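Local coordinates for protein PpBBE-like 1 D396N (PDB 6EO5) that is a variant of a moss flavoenzyme that oxidises cellobiose, a berberine bridge enzyme homologue with bi-covalently attached FAD, at residues S34-A39 with F51-T56; A58-A63 with V97-F102; N62-A67 with V72-R77. One frame throughout, in Å; residues are numbered along the deposited sequence.

Contact 1: S34-A39 with F51-T56; sequences STARLA and FVFPTT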
loop_
_atom_site.group_PDB
_atom_site.type_symbol
_atom_site.label_atom_id
_atom_site.label_comp_id
_atom_site.label_asym_id
_atom_site.label_seq_id
_atom_site.Cartn_x
_atom_site.Cartn_y
_atom_site.Cartn_z
ATOM N N SER A 34 -21.678 11.323 -9.091
ATOM C CA SER A 34 -22.121 10.252 -8.207
ATOM C C SER A 34 -21.270 8.994 -8.371
ATOM O O SER A 34 -20.798 8.417 -7.382
ATOM C CB SER A 34 -23.586 9.940 -8.464
ATOM O OG SER A 34 -23.881 8.648 -7.985
ATOM N N THR A 35 -21.061 8.542 -9.610
ATOM C CA THR A 35 -20.247 7.345 -9.782
ATOM C C THR A 35 -18.768 7.614 -9.519
ATOM O O THR A 35 -18.030 6.680 -9.185
ATOM C CB THR A 35 -20.439 6.739 -11.180
ATOM O OG1 THR A 35 -19.742 7.525 -12.146
ATOM C CG2 THR A 35 -21.916 6.678 -11.555
ATOM N N ALA A 36 -18.320 8.863 -9.639
ATOM C CA ALA A 36 -16.929 9.161 -9.337
ATOM C C ALA A 36 -16.629 9.056 -7.849
ATOM O O ALA A 36 -15.458 8.934 -7.472
ATOM C CB ALA A 36 -16.557 10.555 -9.846
ATOM N N ARG A 37 -17.655 9.094 -6.996
ATOM C CA ARG A 37 -17.438 9.030 -5.557
ATOM C C ARG A 37 -16.988 7.656 -5.081
ATOM O O ARG A 37 -16.631 7.519 -3.904
ATOM C CB ARG A 37 -18.707 9.428 -4.825
ATOM C CG ARG A 37 -19.163 10.815 -5.162
ATOM C CD ARG A 37 -20.418 11.171 -4.412
ATOM N NE ARG A 37 -20.144 11.402 -3.001
ATOM C CZ ARG A 37 -20.994 11.993 -2.175
ATOM N NH1 ARG A 37 -22.164 12.411 -2.639
ATOM N NH2 ARG A 37 -20.673 12.176 -0.897
ATOM N N LEU A 38 -17.000 6.650 -5.953
ATOM C CA LEU A 38 -16.608 5.305 -5.566
ATOM C C LEU A 38 -15.227 5.311 -4.930
ATOM O O LEU A 38 -14.287 5.903 -5.462
ATOM C CB LEU A 38 -16.621 4.383 -6.784
ATOM C CG LEU A 38 -16.413 2.888 -6.519
ATOM C CD1 LEU A 38 -17.664 2.261 -5.917
ATOM C CD2 LEU A 38 -15.968 2.151 -7.790
ATOM N N ALA A 39 -15.124 4.665 -3.775
ATOM C CA ALA A 39 -13.876 4.518 -3.048
ATOM C C ALA A 39 -13.855 3.120 -2.446
ATOM O O ALA A 39 -14.905 2.502 -2.229
ATOM C CB ALA A 39 -13.720 5.580 -1.946
ATOM N N PHE A 51 -14.709 16.643 -9.408
ATOM C CA PHE A 51 -13.712 15.728 -9.940
ATOM C C PHE A 51 -13.217 16.283 -11.265
ATOM O O PHE A 51 -14.024 16.658 -12.118
ATOM C CB PHE A 51 -14.295 14.330 -10.156
ATOM C CG PHE A 51 -14.749 13.650 -8.897
ATOM C CD1 PHE A 51 -13.877 12.843 -8.179
ATOM C CD2 PHE A 51 -16.055 13.797 -8.442
ATOM C CE1 PHE A 51 -14.293 12.211 -7.032
ATOM C CE2 PHE A 51 -16.481 13.161 -7.289
ATOM C CZ PHE A 51 -15.602 12.369 -6.580
ATOM N N VAL A 52 -11.902 16.349 -11.432
ATOM C CA VAL A 52 -11.290 16.647 -12.716
ATOM C C VAL A 52 -10.415 15.460 -13.093
ATOM O O VAL A 52 -9.764 14.859 -12.230
ATOM C CB VAL A 52 -10.487 17.970 -12.690
ATOM C CG1 VAL A 52 -9.442 17.966 -11.587
ATOM C CG2 VAL A 52 -9.853 18.242 -14.045
ATOM N N PHE A 53 -10.425 15.099 -14.381
ATOM C CA PHE A 53 -9.770 13.899 -14.892
ATOM C C PHE A 53 -8.705 14.317 -15.897
ATOM O O PHE A 53 -8.931 14.241 -17.113
ATOM C CB PHE A 53 -10.783 12.954 -15.529
ATOM C CG PHE A 53 -11.821 12.445 -14.565
ATOM C CD1 PHE A 53 -12.904 13.230 -14.206
ATOM C CD2 PHE A 53 -11.716 11.173 -14.018
ATOM C CE1 PHE A 53 -13.861 12.757 -13.321
ATOM C CE2 PHE A 53 -12.671 10.700 -13.131
ATOM C CZ PHE A 53 -13.744 11.492 -12.784
ATOM N N PRO A 54 -7.540 14.771 -15.431
ATOM C CA PRO A 54 -6.497 15.200 -16.367
ATOM C C PRO A 54 -6.039 14.048 -17.238
ATOM O O PRO A 54 -5.945 12.903 -16.783
ATOM C CB PRO A 54 -5.360 15.680 -15.457
ATOM C CG PRO A 54 -5.950 15.849 -14.134
ATOM C CD PRO A 54 -7.115 14.918 -14.031
ATOM N N THR A 55 -5.764 14.372 -18.504
ATOM C CA THR A 55 -4.990 13.517 -19.392
ATOM C C THR A 55 -3.652 14.130 -19.796
ATOM O O THR A 55 -2.860 13.443 -20.446
ATOM C CB THR A 55 -5.790 13.176 -20.662
ATOM O OG1 THR A 55 -6.090 14.382 -21.370
ATOM C CG2 THR A 55 -7.093 12.486 -20.310
ATOM N N THR A 56 -3.375 15.386 -19.423
ATOM C CA THR A 56 -2.122 16.057 -19.756
ATOM C C THR A 56 -1.569 16.781 -18.534
ATOM O O THR A 56 -2.309 17.156 -17.620
ATOM C CB THR A 56 -2.284 17.089 -20.886
ATOM O OG1 THR A 56 -2.945 18.263 -20.381
ATOM C CG2 THR A 56 -3.088 16.510 -22.036
#

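Contact 2: A58-A63 with V97-F102; sequences AQVQNA and VDMEGF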
loop_
_atom_site.group_PDB
_atom_site.type_symbol
_atom_site.label_atom_id
_atom_site.label_comp_id
_atom_site.label_asym_id
_atom_site.label_seq_id
_atom_site.Cartn_x
_atom_site.Cartn_y
_atom_site.Cartn_z
ATOM N N ALA A 58 -0.476 19.758 -18.609
ATOM C CA ALA A 58 -1.095 21.077 -18.645
ATOM C C ALA A 58 -2.362 21.107 -17.805
ATOM O O ALA A 58 -2.611 22.070 -17.068
ATOM C CB ALA A 58 -1.406 21.469 -20.090
ATOM N N GLN A 59 -3.170 20.044 -17.889
ATOM C CA GLN A 59 -4.452 20.034 -17.194
ATOM C C GLN A 59 -4.269 19.850 -15.690
ATOM O O GLN A 59 -5.038 20.405 -14.891
ATOM C CB GLN A 59 -5.346 18.944 -17.776
ATOM C CG GLN A 59 -5.743 19.209 -19.208
ATOM C CD GLN A 59 -6.615 18.121 -19.766
ATOM O OE1 GLN A 59 -6.713 17.038 -19.191
ATOM N NE2 GLN A 59 -7.266 18.398 -20.888
ATOM N N VAL A 60 -3.261 19.071 -15.289
ATOM C CA VAL A 60 -2.900 19.011 -13.878
ATOM C C VAL A 60 -2.539 20.401 -13.381
ATOM O O VAL A 60 -3.033 20.857 -12.344
ATOM C CB VAL A 60 -1.753 18.009 -13.653
ATOM C CG1 VAL A 60 -1.318 18.031 -12.194
ATOM C CG2 VAL A 60 -2.187 16.610 -14.049
ATOM N N GLN A 61 -1.692 21.110 -14.136
ATOM C CA GLN A 61 -1.346 22.484 -13.788
ATOM C C GLN A 61 -2.581 23.375 -13.710
ATOM O O GLN A 61 -2.644 24.282 -12.865
ATOM C CB GLN A 61 -0.347 23.034 -14.798
ATOM C CG GLN A 61 1.054 22.507 -14.581
ATOM C CD GLN A 61 1.952 22.704 -15.778
ATOM O OE1 GLN A 61 1.528 22.511 -16.926
ATOM N NE2 GLN A 61 3.208 23.078 -15.523
ATOM N N ASN A 62 -3.576 23.125 -14.565
ATOM C CA ASN A 62 -4.803 23.907 -14.512
ATOM C C ASN A 62 -5.553 23.658 -13.214
ATOM O O ASN A 62 -6.007 24.603 -12.557
ATOM C CB ASN A 62 -5.697 23.575 -15.699
ATOM C CG ASN A 62 -7.083 24.153 -15.546
ATOM O OD1 ASN A 62 -7.981 23.512 -15.005
ATOM N ND2 ASN A 62 -7.261 25.382 -16.007
ATOM N N ALA A 63 -5.708 22.382 -12.837
ATOM C CA ALA A 63 -6.410 22.054 -11.599
ATOM C C ALA A 63 -5.713 22.669 -10.388
ATOM O O ALA A 63 -6.371 23.219 -9.500
ATOM C CB ALA A 63 -6.530 20.535 -11.449
ATOM N N VAL A 97 -8.399 15.343 -7.984
ATOM C CA VAL A 97 -7.712 15.267 -9.271
ATOM C C VAL A 97 -7.452 13.789 -9.554
ATOM O O VAL A 97 -6.404 13.239 -9.215
ATOM C CB VAL A 97 -6.430 16.085 -9.266
ATOM C CG1 VAL A 97 -5.763 16.042 -10.645
ATOM C CG2 VAL A 97 -6.733 17.500 -8.821
ATOM N N ASP A 98 -8.423 13.135 -10.187
ATOM C CA ASP A 98 -8.318 11.719 -10.519
ATOM C C ASP A 98 -7.353 11.535 -11.689
ATOM O O ASP A 98 -7.600 12.035 -12.790
ATOM C CB ASP A 98 -9.703 11.165 -10.844
ATOM C CG ASP A 98 -9.699 9.668 -11.090
ATOM O OD1 ASP A 98 -8.855 9.169 -11.866
ATOM O OD2 ASP A 98 -10.558 8.985 -10.504
ATOM N N MET A 99 -6.264 10.803 -11.455
ATOM C CA MET A 99 -5.176 10.672 -12.414
ATOM C C MET A 99 -5.346 9.478 -13.360
ATOM O O MET A 99 -4.356 8.997 -13.925
ATOM C CB MET A 99 -3.845 10.577 -11.669
ATOM C CG MET A 99 -3.515 11.829 -10.894
ATOM S SD MET A 99 -3.217 13.229 -11.994
ATOM C CE MET A 99 -1.561 12.842 -12.580
ATOM N N GLU A 100 -6.584 9.022 -13.562
ATOM C CA GLU A 100 -6.856 7.813 -14.330
ATOM C C GLU A 100 -6.315 7.878 -15.754
ATOM O O GLU A 100 -6.043 6.836 -16.364
ATOM C CB GLU A 100 -8.360 7.605 -14.347
ATOM C CG GLU A 100 -8.887 6.407 -15.055
ATOM C CD GLU A 100 -10.391 6.345 -14.901
ATOM O OE1 GLU A 100 -11.041 7.424 -14.974
ATOM O OE2 GLU A 100 -10.910 5.231 -14.665
ATOM N N GLY A 101 -6.163 9.083 -16.304
ATOM C CA GLY A 101 -5.715 9.255 -17.668
ATOM C C GLY A 101 -4.228 9.149 -17.893
ATOM O O GLY A 101 -3.772 9.263 -19.033
ATOM N N PHE A 102 -3.443 8.927 -16.845
ATOM C CA PHE A 102 -1.987 8.843 -16.969
ATOM C C PHE A 102 -1.589 7.370 -16.956
ATOM O O PHE A 102 -1.268 6.805 -15.907
ATOM C CB PHE A 102 -1.308 9.625 -15.856
ATOM C CG PHE A 102 -1.373 11.105 -16.040
ATOM C CD1 PHE A 102 -2.577 11.776 -15.924
ATOM C CD2 PHE A 102 -0.227 11.831 -16.323
ATOM C CE1 PHE A 102 -2.643 13.153 -16.092
ATOM C CE2 PHE A 102 -0.279 13.210 -16.492
ATOM C CZ PHE A 102 -1.489 13.870 -16.380
#

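Contact 3: N62-A67 with V72-R77; sequences NAVFCA and VGIVPR. With FAD (flavin-adenine dinucleotide), chain C.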
loop_
_atom_site.group_PDB
_atom_site.type_symbol
_atom_site.label_atom_id
_atom_site.label_comp_id
_atom_site.label_asym_id
_atom_site.label_seq_id
_atom_site.Cartn_x
_atom_site.Cartn_y
_atom_site.Cartn_z
ATOM N N ASN A 62 -3.576 23.125 -14.565
ATOM C CA ASN A 62 -4.803 23.907 -14.512
ATOM C C ASN A 62 -5.553 23.658 -13.214
ATOM O O ASN A 62 -6.007 24.603 -12.557
ATOM C CB ASN A 62 -5.697 23.575 -15.699
ATOM C CG ASN A 62 -7.083 24.153 -15.546
ATOM O OD1 ASN A 62 -7.981 23.512 -15.005
ATOM N ND2 ASN A 62 -7.261 25.382 -16.007
ATOM N N ALA A 63 -5.708 22.382 -12.837
ATOM C CA ALA A 63 -6.410 22.054 -11.599
ATOM C C ALA A 63 -5.713 22.669 -10.388
ATOM O O ALA A 63 -6.371 23.219 -9.500
ATOM C CB ALA A 63 -6.530 20.535 -11.449
ATOM N N VAL A 64 -4.381 22.602 -10.348
ATOM C CA VAL A 64 -3.640 23.176 -9.229
ATOM C C VAL A 64 -3.804 24.691 -9.201
ATOM O O VAL A 64 -3.936 25.298 -8.131
ATOM C CB VAL A 64 -2.159 22.765 -9.309
ATOM C CG1 VAL A 64 -1.335 23.513 -8.266
ATOM C CG2 VAL A 64 -2.020 21.258 -9.134
ATOM N N PHE A 65 -3.802 25.326 -10.373
ATOM C CA PHE A 65 -4.003 26.769 -10.417
ATOM C C PHE A 65 -5.424 27.136 -9.998
ATOM O O PHE A 65 -5.632 28.062 -9.203
ATOM C CB PHE A 65 -3.691 27.292 -11.820
ATOM C CG PHE A 65 -4.035 28.742 -12.017
ATOM C CD1 PHE A 65 -3.129 29.735 -11.685
ATOM C CD2 PHE A 65 -5.273 29.112 -12.529
ATOM C CE1 PHE A 65 -3.454 31.069 -11.857
ATOM C CE2 PHE A 65 -5.600 30.442 -12.704
ATOM C CZ PHE A 65 -4.691 31.420 -12.368
ATOM N N CYS A 66 -6.417 26.413 -10.520
ATOM C CA CYS A 66 -7.811 26.755 -10.256
ATOM C C CYS A 66 -8.196 26.524 -8.803
ATOM O O CYS A 66 -9.054 27.237 -8.268
ATOM C CB CYS A 66 -8.731 25.949 -11.170
ATOM S SG CYS A 66 -8.718 26.525 -12.882
ATOM N N ALA A 67 -7.611 25.519 -8.157
ATOM C CA ALA A 67 -7.955 25.276 -6.765
ATOM C C ALA A 67 -7.418 26.386 -5.881
ATOM O O ALA A 67 -8.077 26.791 -4.916
ATOM C CB ALA A 67 -7.423 23.918 -6.318
ATOM N N VAL A 72 -10.221 26.231 -2.815
ATOM C CA VAL A 72 -10.616 24.896 -2.386
ATOM C C VAL A 72 -9.367 24.068 -2.127
ATOM O O VAL A 72 -8.261 24.396 -2.565
ATOM C CB VAL A 72 -11.529 24.181 -3.414
ATOM C CG1 VAL A 72 -12.944 24.714 -3.356
ATOM C CG2 VAL A 72 -10.966 24.334 -4.812
ATOM N N GLY A 73 -9.546 22.979 -1.395
ATOM C CA GLY A 73 -8.487 22.006 -1.259
ATOM C C GLY A 73 -8.390 21.128 -2.493
ATOM O O GLY A 73 -9.293 21.084 -3.332
ATOM N N ILE A 74 -7.278 20.404 -2.593
ATOM C CA ILE A 74 -6.985 19.633 -3.796
ATOM C C ILE A 74 -6.167 18.408 -3.398
ATOM O O ILE A 74 -5.129 18.531 -2.737
ATOM C CB ILE A 74 -6.259 20.510 -4.843
ATOM C CG1 ILE A 74 -6.012 19.745 -6.141
ATOM C CG2 ILE A 74 -4.956 21.088 -4.293
ATOM C CD1 ILE A 74 -5.229 20.537 -7.168
ATOM N N VAL A 75 -6.655 17.221 -3.755
ATOM C CA VAL A 75 -5.864 16.002 -3.569
ATOM C C VAL A 75 -5.879 15.185 -4.855
ATOM O O VAL A 75 -6.918 15.089 -5.530
ATOM C CB VAL A 75 -6.349 15.146 -2.381
ATOM C CG1 VAL A 75 -6.250 15.917 -1.059
ATOM C CG2 VAL A 75 -7.761 14.599 -2.609
ATOM N N PRO A 76 -4.751 14.594 -5.233
ATOM C CA PRO A 76 -4.758 13.594 -6.299
ATOM C C PRO A 76 -5.354 12.275 -5.819
ATOM O O PRO A 76 -5.350 11.953 -4.627
ATOM C CB PRO A 76 -3.269 13.442 -6.637
ATOM C CG PRO A 76 -2.572 13.749 -5.369
ATOM C CD PRO A 76 -3.395 14.820 -4.696
ATOM N N ARG A 77 -5.882 11.512 -6.776
ATOM C CA ARG A 77 -6.372 10.166 -6.522
ATOM C C ARG A 77 -5.826 9.200 -7.572
ATOM O O ARG A 77 -5.964 9.436 -8.778
ATOM C CB ARG A 77 -7.893 10.137 -6.509
ATOM C CG ARG A 77 -8.467 8.770 -6.268
ATOM C CD ARG A 77 -9.612 8.538 -7.200
ATOM N NE ARG A 77 -10.885 8.888 -6.599
ATOM C CZ ARG A 77 -12.019 9.040 -7.282
ATOM N NH1 ARG A 77 -12.040 8.904 -8.595
ATOM N NH2 ARG A 77 -13.138 9.340 -6.647
HETATM P PA FAD C . -5.431 6.414 -3.227
HETATM O O1A FAD C . -6.579 6.462 -2.231
HETATM O O2A FAD C . -5.848 6.903 -4.590
HETATM O O5B FAD C . -4.104 7.185 -2.726
HETATM C C5B FAD C . -3.671 7.119 -1.384
HETATM C C4B FAD C . -2.935 8.394 -0.989
HETATM O O4B FAD C . -1.937 8.699 -1.945
HETATM C C3B FAD C . -3.862 9.596 -0.933
HETATM O O3B FAD C . -3.382 10.485 0.052
HETATM C C2B FAD C . -3.675 10.223 -2.290
HETATM O O2B FAD C . -3.988 11.594 -2.282
HETATM C C1B FAD C . -2.202 9.947 -2.565
HETATM N N9A FAD C . -1.971 9.930 -4.027
HETATM C C8A FAD C . -2.645 9.177 -4.959
HETATM N N7A FAD C . -2.156 9.460 -6.186
HETATM C C5A FAD C . -1.183 10.386 -6.055
HETATM C C6A FAD C . -0.378 11.022 -6.982
HETATM N N6A FAD C . -0.505 10.734 -8.272
HETATM N N1A FAD C . 0.553 11.945 -6.558
HETATM C C2A FAD C . 0.663 12.239 -5.218
HETATM N N3A FAD C . -0.144 11.609 -4.295
HETATM C C4A FAD C . -1.057 10.697 -4.709
HETATM N N1 FAD C . -0.591 -2.313 0.690
HETATM C C2 FAD C . 0.592 -3.038 0.510
HETATM O O2 FAD C . 1.718 -2.563 0.769
HETATM N N3 FAD C . 0.516 -4.327 0.011
HETATM C C4 FAD C . -0.704 -4.892 -0.295
HETATM O O4 FAD C . -0.741 -6.032 -0.749
HETATM C C4X FAD C . -1.877 -4.175 -0.113
HETATM N N5 FAD C . -3.088 -4.731 -0.466
HETATM C C5X FAD C . -4.204 -3.926 -0.592
HETATM C C6 FAD C . -5.386 -4.470 -1.084
HETATM C C7 FAD C . -6.516 -3.681 -1.350
HETATM C C7M FAD C . -7.777 -4.308 -1.901
HETATM C C8 FAD C . -6.471 -2.316 -0.995
HETATM C C8M FAD C . -7.690 -1.425 -1.142
HETATM C C9 FAD C . -5.296 -1.803 -0.413
HETATM C C9A FAD C . -4.143 -2.585 -0.221
HETATM N N10 FAD C . -2.976 -2.111 0.393
HETATM C C10 FAD C . -1.817 -2.862 0.343
HETATM C "C1'" FAD C . -2.850 -0.698 0.854
HETATM C "C2'" FAD C . -2.349 0.160 -0.305
HETATM O "O2'" FAD C . -0.962 0.037 -0.518
HETATM C "C3'" FAD C . -2.672 1.606 -0.007
HETATM O "O3'" FAD C . -4.070 1.670 0.143
HETATM C "C4'" FAD C . -2.174 2.500 -1.138
HETATM O "O4'" FAD C . -1.821 3.758 -0.598
HETATM C "C5'" FAD C . -3.232 2.630 -2.232
HETATM O "O5'" FAD C . -2.879 3.546 -3.247
HETATM P P FAD C . -4.040 4.082 -4.236
HETATM O O1P FAD C . -3.422 4.928 -5.324
HETATM O O2P FAD C . -4.916 2.987 -4.786
HETATM O O3P FAD C . -5.020 4.860 -3.225
#

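Contact 1: S34-A39 with F51-T56
Ala36 meets Phe51 and Phe53 with its single methyl group, and the three residues make the apolar heart of this contact. The methyl sits almost squarely over one face of the Phe51 ring: Ala36 CB lies 3.5 Å from the ring centroid, 9° off the normal, a CH-pi contact over the centre of the ring. With CG of Phe51 anti to the carbonyl carbon (chi1 -63°) and the ring turned to chi2 -91°, the flat side of the phenyl is offered to the methyl of Ala36. Phe53 treats the same methyl differently. It is the edge of its ring that approaches, with CZ 4.2 Å from Ala36 CB, so one small residue is met by the face of one phenyl and the rim of another.

A second layer of contact is made by backbone and by the base of a long side chain. Phe51 CE1 packs 3.5 Å from Ala36 O, and Phe51 CZ lies 3.9 Å from Arg37 N. Arg37 adds only its aliphatic base: CG is 4.1 Å from Phe51 CZ, and the side chain crosses that of Phe51 at about a right angle. The carbonyl oxygen of Ala36 is not left to the ring alone, since it accepts a hydrogen bond from Arg77 NH2.

Phe51 and Phe53 belong to strand 50-53, which pairs with strand 24-26 on one side and strand 95-98 on the other. Both rings rise from the face that helix 31-36 approaches; Tyr33 of that helix also meets the Phe51 ring, and Arg24 makes a cation-pi contact with Phe53. Val52, between them, turns to the opposite face, where it packs on Ala63 of helix 57-70.

Contact 2: A58-A63 with V97-F102
Met99 and Phe102 close on Val60 from the turn that follows strand 95-98. From Met99 CB the chain runs to CG, which a chi1 of -64° sets beside the backbone N and which passes 4.1 Å from N6A of the FAD adenine. Two further bends, at chi2 and chi3, curl the rest back toward the helix. SD comes within 4.1 Å of Val60 CG2, and the terminal CE touches that same methyl while lying 3.6 Å above the Phe102 ring, over its centre. Val60 CG2 is thus shared: it also approaches the ring obliquely, 3.7 Å from Phe102 CZ. One turn further along the helix, Ala63 CB meets Val97 CG2 at 4.0 Å, all of it apolar and buried.

An Asx turn, Asp98 OD1 accepting from Glu100 N at 2.8 Å, runs into a type I turn from Met99 to Phe102. Asp98 OD2 makes a salt bridge with Arg77.

Helix 57-70 packed against strand 95-98, which runs parallel to its two neighbours in the sheet, is the alpha/beta layering of the FAD-binding domain of the VAO family, with Met99 lying beside the FAD adenine.

Contact 3: N62-A67 with V72-R77
The carbonyl group of Ala67 accepts a hydrogen bond in its own plane from the N-H of Val72, Val72 N lying 3.1 Å from Ala67 O with a C=O...N angle of 148°. The other flat group is the FAD adenine, and Pro76 lies over one of its faces: Pro76 CG is 3.4 Å from N3A, and Pro76 CB rests above the C5A-C6A side of the same base. The ribose is held from the same residue, because FAD O2B donates a hydrogen bond to Pro76 O at 2.7 Å.

These residues close the second half of a beta-alpha-beta crossover. Strand 50-53 leads into helix 57-70, which returns through a tight connection to strand 74-77, parallel to the first; strand 95-98 fills the place between them. The short axes of segment 62-67 and strand 74-77 run nearly antiparallel, at 155° and 9.6 Å apart.

Ile74 joins the two layers. Fully extended, with CG1 anti to the backbone N (chi1 -177°), it reaches up to the helix so that CD1 lies 3.8 Å from Val64 CG2 and also touches Val64 CA and Ala63 O; the Val64 and Ile74 side chains cross at about a right angle. Nearer the base, Ile74 CB packs 3.9 Å from Ala67 CB. That methyl is shared with Val72, whose CG2 leans against Ala67 beside their backbone hydrogen bond. On another side of the helix, Cys66 forms a disulfide with Cys17 of helix 14-21. At the far end of the strand, Arg77 CG passes 3.6 Å from the FAD phosphate oxygen O2A.

How the contacts relate
From the N terminus, contact 1 comes first, closing the short connection from helix 31-36 to strand 50-53. Helix 57-70 follows at once, and contact 2, opening within it at 58-63, closes only at 97-102. Contact 3 starts within that helix, sharing Asn62 and Ala63, and ends at 72-77, so its shorter loop lies within the longer one. Contact 1 packs on one face of the four-stranded sheet, while the helix of contacts 2 and 3 packs on the other. Arg77, at the end of contact 3, ties that contact to the other two, while contacts 2 and 3 both reach the adenosine part of FAD.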